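Local coordinates for protein molybdopterin adenylyltransferase (Helicobacter pylori, PDB 4XCW) that probably catalyses the ATP-dependent adenylylation of molybdopterin, an activating step that precedes metal insertion in molybdenum cofactor biosynthesis, at residues B[47-52]-B[57-62]; B[88-93]-B[129-134]; B[151-156]-B[164-169]; B[36-41]-B[147-152]. One frame throughout, in Å; residues are numbered along the deposited sequence. Where two conformers were deposited one is given.

Contact 1: B[47-52]-B[57-62]; sequences EIVADE and EKSLIK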
loop_
_atom_site.group_PDB
_atom_site.type_symbol
_atom_site.label_atom_id
_atom_site.label_comp_id
_atom_site.label_asym_id
_atom_site.label_seq_id
_atom_site.Cartn_x
_atom_site.Cartn_y
_atom_site.Cartn_z
ATOM N N GLU B 47 -7.687 -5.709 -27.116
ATOM C CA GLU B 47 -9.058 -5.219 -27.141
ATOM C C GLU B 47 -9.126 -3.791 -26.633
ATOM O O GLU B 47 -8.456 -3.441 -25.664
ATOM C CB GLU B 47 -9.974 -6.102 -26.291
ATOM C CG GLU B 47 -10.357 -7.416 -26.931
ATOM C CD GLU B 47 -11.474 -8.118 -26.184
ATOM O OE1 GLU B 47 -11.898 -9.201 -26.639
ATOM O OE2 GLU B 47 -11.929 -7.586 -25.148
ATOM N N ILE B 48 -9.934 -2.977 -27.299
ATOM C CA ILE B 48 -10.251 -1.642 -26.819
ATOM C C ILE B 48 -11.609 -1.698 -26.140
ATOM O O ILE B 48 -12.588 -2.131 -26.740
ATOM C CB ILE B 48 -10.284 -0.605 -27.959
ATOM C CG1 ILE B 48 -9.008 -0.688 -28.795
ATOM C CG2 ILE B 48 -10.475 0.801 -27.401
ATOM C CD1 ILE B 48 -8.930 0.355 -29.898
ATOM N N VAL B 49 -11.663 -1.266 -24.888
ATOM C CA VAL B 49 -12.894 -1.343 -24.111
ATOM C C VAL B 49 -13.238 0.013 -23.494
ATOM O O VAL B 49 -12.357 0.726 -23.013
ATOM C CB VAL B 49 -12.771 -2.424 -23.012
ATOM C CG1 VAL B 49 -13.972 -2.410 -22.080
ATOM C CG2 VAL B 49 -12.630 -3.787 -23.656
ATOM N N ALA B 50 -14.518 0.373 -23.534
ATOM C CA ALA B 50 -14.983 1.627 -22.946
ATOM C C ALA B 50 -14.730 1.671 -21.438
ATOM O O ALA B 50 -14.564 0.635 -20.794
ATOM C CB ALA B 50 -16.462 1.828 -23.239
ATOM N N ASP B 51 -14.698 2.878 -20.880
ATOM C CA ASP B 51 -14.475 3.053 -19.445
ATOM C C ASP B 51 -15.704 2.662 -18.633
ATOM O O ASP B 51 -16.196 3.453 -17.825
ATOM C CB ASP B 51 -14.100 4.503 -19.128
ATOM C CG ASP B 51 -12.655 4.812 -19.435
ATOM O OD1 ASP B 51 -11.777 4.011 -19.048
ATOM O OD2 ASP B 51 -12.393 5.863 -20.056
ATOM N N GLU B 52 -16.209 1.454 -18.868
ATOM C CA GLU B 52 -17.338 0.926 -18.109
ATOM C C GLU B 52 -16.847 -0.274 -17.323
ATOM O O GLU B 52 -16.259 -1.193 -17.894
ATOM C CB GLU B 52 -18.500 0.532 -19.027
ATOM C CG GLU B 52 -18.935 1.609 -20.000
ATOM C CD GLU B 52 -19.657 2.758 -19.322
ATOM O OE1 GLU B 52 -20.107 2.585 -18.171
ATOM O OE2 GLU B 52 -19.776 3.835 -19.944
ATOM N N GLU B 57 -14.223 -5.687 -16.694
ATOM C CA GLU B 57 -14.171 -6.957 -15.968
ATOM C C GLU B 57 -14.362 -8.124 -16.925
ATOM O O GLU B 57 -13.598 -9.082 -16.910
ATOM C CB GLU B 57 -15.236 -7.010 -14.874
ATOM C CG GLU B 57 -15.026 -6.015 -13.746
ATOM C CD GLU B 57 -16.088 -6.124 -12.675
ATOM O OE1 GLU B 57 -16.809 -7.147 -12.650
ATOM O OE2 GLU B 57 -16.196 -5.187 -11.854
ATOM N N LYS B 58 -15.397 -8.037 -17.755
ATOM C CA LYS B 58 -15.686 -9.090 -18.719
ATOM C C LYS B 58 -14.525 -9.343 -19.669
ATOM O O LYS B 58 -14.228 -10.484 -19.999
ATOM C CB LYS B 58 -16.940 -8.741 -19.516
ATOM C CG LYS B 58 -18.231 -8.947 -18.748
ATOM C CD LYS B 58 -19.432 -8.589 -19.603
ATOM C CE LYS B 58 -20.736 -8.942 -18.908
ATOM N NZ LYS B 58 -21.913 -8.510 -19.709
ATOM N N SER B 59 -13.873 -8.274 -20.112
ATOM C CA SER B 59 -12.733 -8.388 -21.019
ATOM C C SER B 59 -11.551 -9.066 -20.339
ATOM O O SER B 59 -10.935 -9.971 -20.899
ATOM C CB SER B 59 -12.313 -7.010 -21.534
ATOM O OG SER B 59 -11.219 -7.115 -22.430
ATOM N N LEU B 60 -11.231 -8.613 -19.129
ATOM C CA LEU B 60 -10.158 -9.225 -18.352
ATOM C C LEU B 60 -10.439 -10.711 -18.136
ATOM O O LEU B 60 -9.559 -11.555 -18.294
ATOM C CB LEU B 60 -9.997 -8.525 -17.001
ATOM C CG LEU B 60 -9.399 -7.119 -17.008
ATOM C CD1 LEU B 60 -9.487 -6.508 -15.621
ATOM C CD2 LEU B 60 -7.957 -7.166 -17.487
ATOM N N ILE B 61 -11.679 -11.024 -17.782
ATOM C CA ILE B 61 -12.048 -12.403 -17.509
ATOM C C ILE B 61 -11.899 -13.253 -18.772
ATOM O O ILE B 61 -11.408 -14.380 -18.713
ATOM C CB ILE B 61 -13.480 -12.490 -16.943
ATOM C CG1 ILE B 61 -13.497 -11.931 -15.517
ATOM C CG2 ILE B 61 -13.991 -13.927 -16.962
ATOM C CD1 ILE B 61 -14.873 -11.793 -14.916
ATOM N N LYS B 62 -12.276 -12.693 -19.915
ATOM C CA LYS B 62 -12.182 -13.419 -21.180
ATOM C C LYS B 62 -10.718 -13.683 -21.535
ATOM O O LYS B 62 -10.367 -14.775 -21.979
ATOM C CB LYS B 62 -12.885 -12.642 -22.303
ATOM C CG LYS B 62 -12.784 -13.283 -23.683
ATOM C CD LYS B 62 -13.728 -12.613 -24.677
ATOM C CE LYS B 62 -13.520 -11.105 -24.721
ATOM N NZ LYS B 62 -14.411 -10.431 -25.711
HETATM O O HOH W 1 -14.949 -8.371 -23.760
#

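Contact 2: B[88-93]-B[129-134]; sequences EATKKV and SLIINL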
loop_
_atom_site.group_PDB
_atom_site.type_symbol
_atom_site.label_atom_id
_atom_site.label_comp_id
_atom_site.label_asym_id
_atom_site.label_seq_id
_atom_site.Cartn_x
_atom_site.Cartn_y
_atom_site.Cartn_z
ATOM N N GLU B 88 -10.333 -0.726 -10.140
ATOM C CA GLU B 88 -11.495 -1.367 -9.516
ATOM C C GLU B 88 -11.900 -2.660 -10.224
ATOM O O GLU B 88 -12.226 -3.660 -9.580
ATOM C CB GLU B 88 -12.697 -0.426 -9.501
ATOM C CG GLU B 88 -12.631 0.646 -8.444
ATOM C CD GLU B 88 -12.056 1.954 -8.956
ATOM O OE1 GLU B 88 -11.156 1.931 -9.830
ATOM O OE2 GLU B 88 -12.511 3.014 -8.477
ATOM N N ALA B 89 -11.917 -2.617 -11.553
ATOM C CA ALA B 89 -12.274 -3.788 -12.339
ATOM C C ALA B 89 -11.230 -4.876 -12.145
ATOM O O ALA B 89 -11.557 -6.050 -12.048
ATOM C CB ALA B 89 -12.410 -3.426 -13.805
ATOM N N THR B 90 -9.967 -4.472 -12.074
ATOM C CA THR B 90 -8.874 -5.414 -11.881
ATOM C C THR B 90 -8.997 -6.113 -10.531
ATOM O O THR B 90 -8.852 -7.333 -10.439
ATOM C CB THR B 90 -7.516 -4.690 -11.995
ATOM O OG1 THR B 90 -7.459 -4.030 -13.265
ATOM C CG2 THR B 90 -6.353 -5.677 -11.884
ATOM N N LYS B 91 -9.300 -5.344 -9.491
ATOM C CA LYS B 91 -9.438 -5.912 -8.151
ATOM C C LYS B 91 -10.606 -6.882 -8.077
ATOM O O LYS B 91 -10.564 -7.896 -7.363
ATOM C CB LYS B 91 -9.610 -4.795 -7.115
ATOM C CG LYS B 91 -9.649 -5.296 -5.680
ATOM C CD LYS B 91 -10.207 -4.244 -4.731
ATOM C CE LYS B 91 -9.385 -2.962 -4.769
ATOM N NZ LYS B 91 -9.901 -1.947 -3.805
ATOM N N LYS B 92 -11.659 -6.577 -8.826
ATOM C CA LYS B 92 -12.862 -7.397 -8.795
ATOM C C LYS B 92 -12.611 -8.792 -9.390
ATOM O O LYS B 92 -13.146 -9.793 -8.900
ATOM C CB LYS B 92 -13.999 -6.682 -9.540
ATOM C CG LYS B 92 -15.292 -7.480 -9.630
ATOM C CD LYS B 92 -15.781 -7.906 -8.255
ATOM C CE LYS B 92 -16.910 -8.919 -8.363
ATOM N NZ LYS B 92 -17.234 -9.534 -7.045
ATOM N N VAL B 93 -11.785 -8.876 -10.429
ATOM C CA VAL B 93 -11.623 -10.161 -11.112
ATOM C C VAL B 93 -10.423 -10.957 -10.596
ATOM O O VAL B 93 -10.281 -12.134 -10.924
ATOM C CB VAL B 93 -11.494 -9.986 -12.654
ATOM C CG1 VAL B 93 -12.639 -9.138 -13.199
ATOM C CG2 VAL B 93 -10.156 -9.386 -13.032
ATOM N N SER B 129 -3.167 -16.488 -14.314
ATOM C CA SER B 129 -2.896 -15.234 -15.020
ATOM C C SER B 129 -2.445 -14.111 -14.096
ATOM O O SER B 129 -3.032 -13.890 -13.035
ATOM C CB SER B 129 -4.141 -14.767 -15.778
ATOM O OG SER B 129 -4.599 -15.751 -16.690
ATOM N N LEU B 130 -1.408 -13.393 -14.513
ATOM C CA LEU B 130 -0.999 -12.174 -13.833
ATOM C C LEU B 130 -1.550 -10.965 -14.583
ATOM O O LEU B 130 -1.315 -10.812 -15.778
ATOM C CB LEU B 130 0.526 -12.080 -13.736
ATOM C CG LEU B 130 1.110 -10.747 -13.239
ATOM C CD1 LEU B 130 0.681 -10.404 -11.821
ATOM C CD2 LEU B 130 2.627 -10.759 -13.333
ATOM N N ILE B 131 -2.297 -10.122 -13.878
ATOM C CA ILE B 131 -2.819 -8.886 -14.459
ATOM C C ILE B 131 -2.109 -7.674 -13.873
ATOM O O ILE B 131 -1.999 -7.536 -12.661
ATOM C CB ILE B 131 -4.334 -8.751 -14.224
ATOM C CG1 ILE B 131 -5.055 -9.998 -14.722
ATOM C CG2 ILE B 131 -4.886 -7.514 -14.940
ATOM C CD1 ILE B 131 -6.567 -9.973 -14.463
ATOM N N ILE B 132 -1.605 -6.806 -14.743
ATOM C CA ILE B 132 -0.936 -5.584 -14.299
ATOM C C ILE B 132 -1.508 -4.385 -15.028
ATOM O O ILE B 132 -1.640 -4.422 -16.250
ATOM C CB ILE B 132 0.571 -5.630 -14.567
ATOM C CG1 ILE B 132 1.172 -6.939 -14.057
ATOM C CG2 ILE B 132 1.268 -4.428 -13.930
ATOM C CD1 ILE B 132 2.634 -7.083 -14.405
ATOM N N ASN B 133 -1.822 -3.322 -14.289
ATOM C CA ASN B 133 -2.217 -2.044 -14.890
ATOM C C ASN B 133 -0.993 -1.209 -15.257
ATOM O O ASN B 133 -0.188 -0.906 -14.387
ATOM C CB ASN B 133 -3.085 -1.222 -13.937
ATOM C CG ASN B 133 -4.211 -2.021 -13.311
ATOM O OD1 ASN B 133 -4.478 -1.886 -12.116
ATOM N ND2 ASN B 133 -4.896 -2.830 -14.115
ATOM N N LEU B 134 -0.867 -0.823 -16.525
ATOM C CA LEU B 134 0.278 -0.036 -16.993
ATOM C C LEU B 134 -0.134 1.424 -17.200
ATOM O O LEU B 134 -1.320 1.728 -17.145
ATOM C CB LEU B 134 0.827 -0.622 -18.297
ATOM C CG LEU B 134 1.327 -2.060 -18.252
ATOM C CD1 LEU B 134 1.882 -2.452 -19.620
ATOM C CD2 LEU B 134 2.369 -2.222 -17.145
#

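Contact 3: B[151-156]-B[164-169]; sequences AIPYCV and MQVNEK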
loop_
_atom_site.group_PDB
_atom_site.type_symbol
_atom_site.label_atom_id
_atom_site.label_comp_id
_atom_site.label_asym_id
_atom_site.label_seq_id
_atom_site.Cartn_x
_atom_site.Cartn_y
_atom_site.Cartn_z
ATOM N N ALA B 151 10.403 -9.351 -12.408
ATOM C CA ALA B 151 9.718 -10.190 -11.431
ATOM C C ALA B 151 8.613 -11.026 -12.068
ATOM O O ALA B 151 8.021 -11.887 -11.418
ATOM C CB ALA B 151 9.139 -9.330 -10.301
ATOM N N ILE B 152 8.335 -10.783 -13.343
ATOM C CA ILE B 152 7.154 -11.376 -13.975
ATOM C C ILE B 152 7.303 -12.875 -14.336
ATOM O O ILE B 152 6.415 -13.673 -14.013
ATOM C CB ILE B 152 6.749 -10.560 -15.229
ATOM C CG1 ILE B 152 6.163 -9.216 -14.794
ATOM C CG2 ILE B 152 5.726 -11.303 -16.071
ATOM C CD1 ILE B 152 5.682 -8.353 -15.943
ATOM N N PRO B 153 8.411 -13.273 -14.989
ATOM C CA PRO B 153 8.497 -14.706 -15.317
ATOM C C PRO B 153 8.391 -15.640 -14.104
ATOM O O PRO B 153 7.725 -16.672 -14.183
ATOM C CB PRO B 153 9.881 -14.825 -15.958
ATOM C CG PRO B 153 10.127 -13.484 -16.550
ATOM C CD PRO B 153 9.550 -12.524 -15.550
ATOM N N TYR B 154 9.036 -15.283 -12.998
ATOM C CA TYR B 154 8.949 -16.102 -11.799
ATOM C C TYR B 154 7.527 -16.088 -11.258
ATOM O O TYR B 154 7.022 -17.114 -10.816
ATOM C CB TYR B 154 9.921 -15.618 -10.732
ATOM C CG TYR B 154 9.980 -16.485 -9.494
ATOM C CD1 TYR B 154 10.197 -17.853 -9.589
ATOM C CD2 TYR B 154 9.853 -15.926 -8.227
ATOM C CE1 TYR B 154 10.273 -18.641 -8.460
ATOM C CE2 TYR B 154 9.927 -16.704 -7.097
ATOM C CZ TYR B 154 10.134 -18.060 -7.218
ATOM O OH TYR B 154 10.205 -18.834 -6.092
ATOM N N CYS B 155 6.885 -14.920 -11.293
ATOM C CA CYS B 155 5.497 -14.826 -10.835
ATOM C C CYS B 155 4.595 -15.748 -11.647
ATOM O O CYS B 155 3.739 -16.440 -11.098
ATOM C CB CYS B 155 4.970 -13.392 -10.934
ATOM S SG CYS B 155 3.348 -13.159 -10.128
ATOM N N VAL B 156 4.788 -15.743 -12.961
ATOM C CA VAL B 156 3.978 -16.572 -13.850
ATOM C C VAL B 156 4.275 -18.060 -13.585
ATOM O O VAL B 156 3.362 -18.891 -13.614
ATOM C CB VAL B 156 4.216 -16.191 -15.332
ATOM C CG1 VAL B 156 3.573 -17.205 -16.286
ATOM C CG2 VAL B 156 3.671 -14.793 -15.600
ATOM N N MET B 164 8.041 -18.452 -19.398
ATOM C CA MET B 164 8.674 -17.374 -20.138
ATOM C C MET B 164 10.179 -17.549 -20.219
ATOM O O MET B 164 10.835 -17.822 -19.213
ATOM C CB MET B 164 8.365 -16.033 -19.487
ATOM C CG MET B 164 6.952 -15.559 -19.679
ATOM S SD MET B 164 6.688 -14.071 -18.707
ATOM C CE MET B 164 5.039 -13.638 -19.246
ATOM N N GLN B 165 10.718 -17.374 -21.419
ATOM C CA GLN B 165 12.155 -17.393 -21.621
ATOM C C GLN B 165 12.623 -16.009 -22.046
ATOM O O GLN B 165 12.276 -15.506 -23.116
ATOM C CB GLN B 165 12.540 -18.455 -22.642
ATOM C CG GLN B 165 11.915 -19.797 -22.326
ATOM C CD GLN B 165 12.810 -20.962 -22.670
ATOM O OE1 GLN B 165 13.987 -20.786 -22.985
ATOM N NE2 GLN B 165 12.258 -22.165 -22.606
ATOM N N VAL B 166 13.408 -15.399 -21.172
ATOM C CA VAL B 166 13.796 -14.003 -21.287
ATOM C C VAL B 166 14.878 -13.758 -22.334
ATOM O O VAL B 166 15.814 -14.541 -22.464
ATOM C CB VAL B 166 14.284 -13.506 -19.923
ATOM C CG1 VAL B 166 14.636 -12.041 -19.972
ATOM C CG2 VAL B 166 13.201 -13.762 -18.899
ATOM N N ASN B 167 14.721 -12.676 -23.094
ATOM C CA ASN B 167 15.780 -12.191 -23.968
ATOM C C ASN B 167 16.729 -11.341 -23.130
ATOM O O ASN B 167 16.482 -10.159 -22.894
ATOM C CB ASN B 167 15.208 -11.387 -25.141
ATOM C CG ASN B 167 16.253 -11.070 -26.204
ATOM O OD1 ASN B 167 17.450 -11.026 -25.924
ATOM N ND2 ASN B 167 15.797 -10.847 -27.433
ATOM N N GLU B 168 17.810 -11.960 -22.675
ATOM C CA GLU B 168 18.691 -11.342 -21.694
ATOM C C GLU B 168 19.516 -10.209 -22.300
ATOM O O GLU B 168 20.140 -9.428 -21.583
ATOM C CB GLU B 168 19.588 -12.414 -21.074
ATOM C CG GLU B 168 18.765 -13.529 -20.442
ATOM C CD GLU B 168 19.598 -14.559 -19.719
ATOM O OE1 GLU B 168 20.839 -14.505 -19.818
ATOM O OE2 GLU B 168 19.003 -15.428 -19.047
ATOM N N LYS B 169 19.500 -10.119 -23.624
ATOM C CA LYS B 169 20.077 -8.979 -24.318
ATOM C C LYS B 169 19.311 -7.698 -23.979
ATOM O O LYS B 169 19.854 -6.597 -24.052
ATOM C CB LYS B 169 20.070 -9.221 -25.830
ATOM C CG LYS B 169 20.756 -8.139 -26.634
ATOM C CD LYS B 169 22.206 -8.013 -26.219
ATOM C CE LYS B 169 22.864 -6.817 -26.873
ATOM N NZ LYS B 169 22.922 -6.928 -28.356
#

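Contact 4: B[36-41]-B[147-152]; sequences EYLLNP and AVFPAI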
loop_
_atom_site.group_PDB
_atom_site.type_symbol
_atom_site.label_atom_id
_atom_site.label_comp_id
_atom_site.label_asym_id
_atom_site.label_seq_id
_atom_site.Cartn_x
_atom_site.Cartn_y
_atom_site.Cartn_z
ATOM N N GLU B 36 10.394 -7.686 -27.365
ATOM C CA GLU B 36 11.843 -7.602 -27.210
ATOM C C GLU B 36 12.326 -8.320 -25.950
ATOM O O GLU B 36 13.473 -8.762 -25.879
ATOM C CB GLU B 36 12.292 -6.140 -27.173
ATOM C CG GLU B 36 12.041 -5.372 -28.462
ATOM C CD GLU B 36 12.309 -3.886 -28.311
ATOM O OE1 GLU B 36 12.659 -3.460 -27.188
ATOM O OE2 GLU B 36 12.171 -3.145 -29.310
ATOM N N TYR B 37 11.441 -8.431 -24.964
ATOM C CA TYR B 37 11.784 -9.013 -23.667
ATOM C C TYR B 37 11.726 -10.538 -23.650
ATOM O O TYR B 37 12.420 -11.180 -22.859
ATOM C CB TYR B 37 10.852 -8.474 -22.581
ATOM C CG TYR B 37 11.170 -7.072 -22.108
ATOM C CD1 TYR B 37 12.164 -6.309 -22.715
ATOM C CD2 TYR B 37 10.470 -6.512 -21.043
ATOM C CE1 TYR B 37 12.446 -5.026 -22.273
ATOM C CE2 TYR B 37 10.747 -5.236 -20.596
ATOM C CZ TYR B 37 11.729 -4.495 -21.210
ATOM O OH TYR B 37 11.994 -3.221 -20.752
ATOM N N LEU B 38 10.889 -11.111 -24.509
ATOM C CA LEU B 38 10.654 -12.554 -24.511
ATOM C C LEU B 38 11.152 -13.241 -25.777
ATOM O O LEU B 38 11.045 -12.701 -26.878
ATOM C CB LEU B 38 9.163 -12.842 -24.333
ATOM C CG LEU B 38 8.577 -12.469 -22.974
ATOM C CD1 LEU B 38 7.063 -12.538 -23.007
ATOM C CD2 LEU B 38 9.132 -13.399 -21.909
ATOM N N LEU B 39 11.685 -14.447 -25.607
ATOM C CA LEU B 39 12.146 -15.255 -26.725
ATOM C C LEU B 39 11.036 -16.169 -27.236
ATOM O O LEU B 39 11.091 -16.650 -28.368
ATOM C CB LEU B 39 13.366 -16.082 -26.313
ATOM C CG LEU B 39 14.587 -15.270 -25.875
ATOM C CD1 LEU B 39 15.652 -16.174 -25.278
ATOM C CD2 LEU B 39 15.153 -14.493 -27.051
ATOM N N ASN B 40 10.030 -16.400 -26.397
ATOM C CA ASN B 40 8.917 -17.279 -26.750
ATOM C C ASN B 40 8.167 -16.808 -27.981
ATOM O O ASN B 40 8.119 -15.611 -28.254
ATOM C CB ASN B 40 7.914 -17.377 -25.594
ATOM C CG ASN B 40 8.560 -17.777 -24.289
ATOM O OD1 ASN B 40 9.254 -16.981 -23.663
ATOM N ND2 ASN B 40 8.325 -19.017 -23.864
ATOM N N PRO B 41 7.572 -17.749 -28.727
ATOM C CA PRO B 41 6.523 -17.323 -29.653
ATOM C C PRO B 41 5.412 -16.639 -28.865
ATOM O O PRO B 41 4.965 -17.158 -27.837
ATOM C CB PRO B 41 6.047 -18.632 -30.295
ATOM C CG PRO B 41 6.607 -19.731 -29.436
ATOM C CD PRO B 41 7.854 -19.191 -28.822
ATOM N N ALA B 147 10.877 -1.717 -15.236
ATOM C CA ALA B 147 10.983 -1.819 -13.790
ATOM C C ALA B 147 10.368 -3.099 -13.239
ATOM O O ALA B 147 10.935 -3.715 -12.337
ATOM C CB ALA B 147 10.331 -0.617 -13.134
ATOM N N VAL B 148 9.207 -3.492 -13.762
ATOM C CA VAL B 148 8.464 -4.598 -13.153
ATOM C C VAL B 148 8.694 -5.949 -13.818
ATOM O O VAL B 148 8.510 -6.983 -13.178
ATOM C CB VAL B 148 6.934 -4.338 -13.138
ATOM C CG1 VAL B 148 6.617 -3.048 -12.395
ATOM C CG2 VAL B 148 6.361 -4.322 -14.548
ATOM N N PHE B 149 9.097 -5.955 -15.084
ATOM C CA PHE B 149 9.243 -7.229 -15.784
ATOM C C PHE B 149 10.227 -8.233 -15.147
ATOM O O PHE B 149 9.981 -9.438 -15.224
ATOM C CB PHE B 149 9.652 -7.022 -17.241
ATOM C CG PHE B 149 9.588 -8.287 -18.052
ATOM C CD1 PHE B 149 8.382 -8.733 -18.559
ATOM C CD2 PHE B 149 10.725 -9.043 -18.276
ATOM C CE1 PHE B 149 8.312 -9.904 -19.291
ATOM C CE2 PHE B 149 10.661 -10.217 -19.006
ATOM C CZ PHE B 149 9.451 -10.643 -19.515
ATOM N N PRO B 150 11.337 -7.760 -14.534
ATOM C CA PRO B 150 12.233 -8.765 -13.946
ATOM C C PRO B 150 11.588 -9.694 -12.909
ATOM O O PRO B 150 12.171 -10.729 -12.601
ATOM C CB PRO B 150 13.322 -7.909 -13.296
ATOM C CG PRO B 150 13.414 -6.723 -14.198
ATOM C CD PRO B 150 11.980 -6.429 -14.567
ATOM N N ALA B 151 10.403 -9.351 -12.408
ATOM C CA ALA B 151 9.718 -10.190 -11.431
ATOM C C ALA B 151 8.613 -11.026 -12.068
ATOM O O ALA B 151 8.021 -11.887 -11.418
ATOM C CB ALA B 151 9.139 -9.330 -10.301
ATOM N N ILE B 152 8.335 -10.783 -13.343
ATOM C CA ILE B 152 7.154 -11.376 -13.975
ATOM C C ILE B 152 7.303 -12.875 -14.336
ATOM O O ILE B 152 6.415 -13.673 -14.013
ATOM C CB ILE B 152 6.749 -10.560 -15.229
ATOM C CG1 ILE B 152 6.163 -9.216 -14.794
ATOM C CG2 ILE B 152 5.726 -11.303 -16.071
ATOM C CD1 ILE B 152 5.682 -8.353 -15.943
#

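Contact 1: B[47-52]-B[57-62]
E47 and V49, at the end of strand 42-49, meet S59 and K62 on helix 53-66 in the first half of a beta-alpha-beta crossover that leads on to the parallel strand 71-75. The short axes run nearly antiparallel, at 160° and 9.9 Å apart, as expected where a strand turns back into the helix that covers it. E47 carries most of the contact. Its CG stands anti to the carbonyl carbon (chi1 -77°), and the chain beyond is extended, which brings the carboxylate across the gap to the helix. There the two oxygens divide the work. OE1 of E47 accepts from NZ of K62 at 2.9 Å through its syn lone pair, a hydrogen-bonded salt bridge in which the two side chains cross at about a right angle; the lysine bends at chi3 to reach it. OE2 of E47 lies 2.8 Å from OG of S59, which donates from above the carboxylate plane, 38° out of it. S59 was modelled in two conformers, so this bond belongs to one of them. Beside the polar group, V49 turns its CG2 toward the serine and is also packed against L11 of strand 6-13, while Y67 lies near both E47 and K62. One water accepts from K62 NZ at 2.9 Å and gives a weak, longer bond to E47 OE2 at 3.4 Å.

Contact 2: B[88-93]-B[129-134]
T90 and V93, one helical turn apart, press on I131 and N133, and all four are buried. In the apolar half, CG2 of T90 meets CG2 of I131 at 3.9 Å, the two side chains overlapping alongside and pointing opposite ways. V93 crosses the same isoleucine at about a right angle, CG2 to I131 CD1 at 3.9 Å; its CG1 stands anti to the carbonyl carbon, which leaves CG2 to make this contact. The two branches of I131 are thus each matched to a different helix residue. The polar half is a single bond: ND2 of N133 donates to OG1 of T90 at 3.0 Å, nearly straight at 165°, with the oxygen only 11° out of the amide plane. T90 OG1 is also hydrogen-bonded to T86 O, and the amide to T74 OG1 and S122 N, so the asparagine side chain is fixed through both of its polar atoms. The helix runs almost antiparallel to the strand, at 170° with axes 9.7 Å apart, and with helix 53-66 it forms one outer layer of an alpha/beta/alpha sandwich; L130 and I132 point to the other layer, where F101 and I152 lie. By contrast with this core, K91 and K92 are exposed, K92 lying against E57 of helix 53-66. E88 is partly exposed, salt-bridged to R120 and packed on K96 of the second subunit.

Contact 3: B[151-156]-B[164-169]
M164 and V166 belong to the C-terminal tail after helix 152-158, which folds back in an extended conformation over I152, P153 and V156 on the apolar side of that helix, without a hydrogen bond between the two segments. The chains come close: the CA atoms of P153 and M164 are 5.5 Å apart. M164 covers most of the ground. Its chain is fully extended beyond CG, with both later torsions at 174°, so it runs inward past P153 and ends between I152 and V156, residues that lie one helical turn apart. SD of M164 meets CG2 of I152 at 3.9 Å and CA of P153 at the same distance. The terminal methyl CE goes further and rests 4.1 Å from CG2 of V156, the methionine chain lying roughly perpendicular to the valine. At the base of the methionine, CB lies 4.0 Å from CB of P153. The same proline ring is met by V166, whose CG2 lies 3.9 Å from CG of P153 and which also touches I171 and A173. Backbone bonds from Q165 to L39 and from N167 to Y37 tie the tail to the end of helix 25-37, while C155 packs on L118 of the third subunit. Further along the tail, N167 closes an Asx turn: its OD1 accepts from the backbone N of K169 at 3.2 Å, with a bent N-H...O angle of 136°.

Contact 4: B[36-41]-B[147-152]
Y37, the last helical residue of helix 25-37, faces F149 in the 3-10 turn that follows helix 138-148, with their CA atoms 8.5 Å apart. The turn is seen in the bonds A151 N to V148 O and I152 N to F149 O, each spanning three residues. No hydrogen bond links the two segments, and the contact rests on one phenyl ring. The CG of F149 is anti to its own backbone nitrogen (chi1 -170°), which sends the ring out toward the end of the other helix. Y37 lies over one face of that ring, and the two side chains run past each other in opposite directions. CB of Y37 stands 4.2 Å from the F149 centroid, 18° off the normal, in a CH-pi contact toward the outer end of the phenyl. CD2 of Y37 sits over the base instead, 3.6 Å from F149 CG. The planes are inclined at 52° with centroids 5.1 Å apart, an oblique pairing of rings. L38, the first residue to leave the helix, uses the rim: its CD2 is 3.7 Å from F149 CZ, in the plane of the ring. L38 also rests on I8 of strand 6-13 and on M164, and Y37 on I171. F149 is buried where the ends of helices 25-37 and 138-148 converge, next to the start of helix 152-158.

In the fold
Contacts 1 and 2 share the central sheet and one helical layer: their centres are 11 Å apart, and E57 and I61 of helix 53-66 pack on helix 86-93. Contacts 3 and 4 lie across the chain's centre from contact 1, with centres only 4 Å apart, and share A151 and I152. The two groups meet through strand 129-134, where I132 CD1 touches I152 CD1 at 3.6 Å. Along the chain, contacts 1 and 2 fall in succession inside the long loop closed by contact 4, and contact 3 follows. The late helices and tail thus close onto the early helix 25-37, beside a surface that touches the third subunit of the trimer.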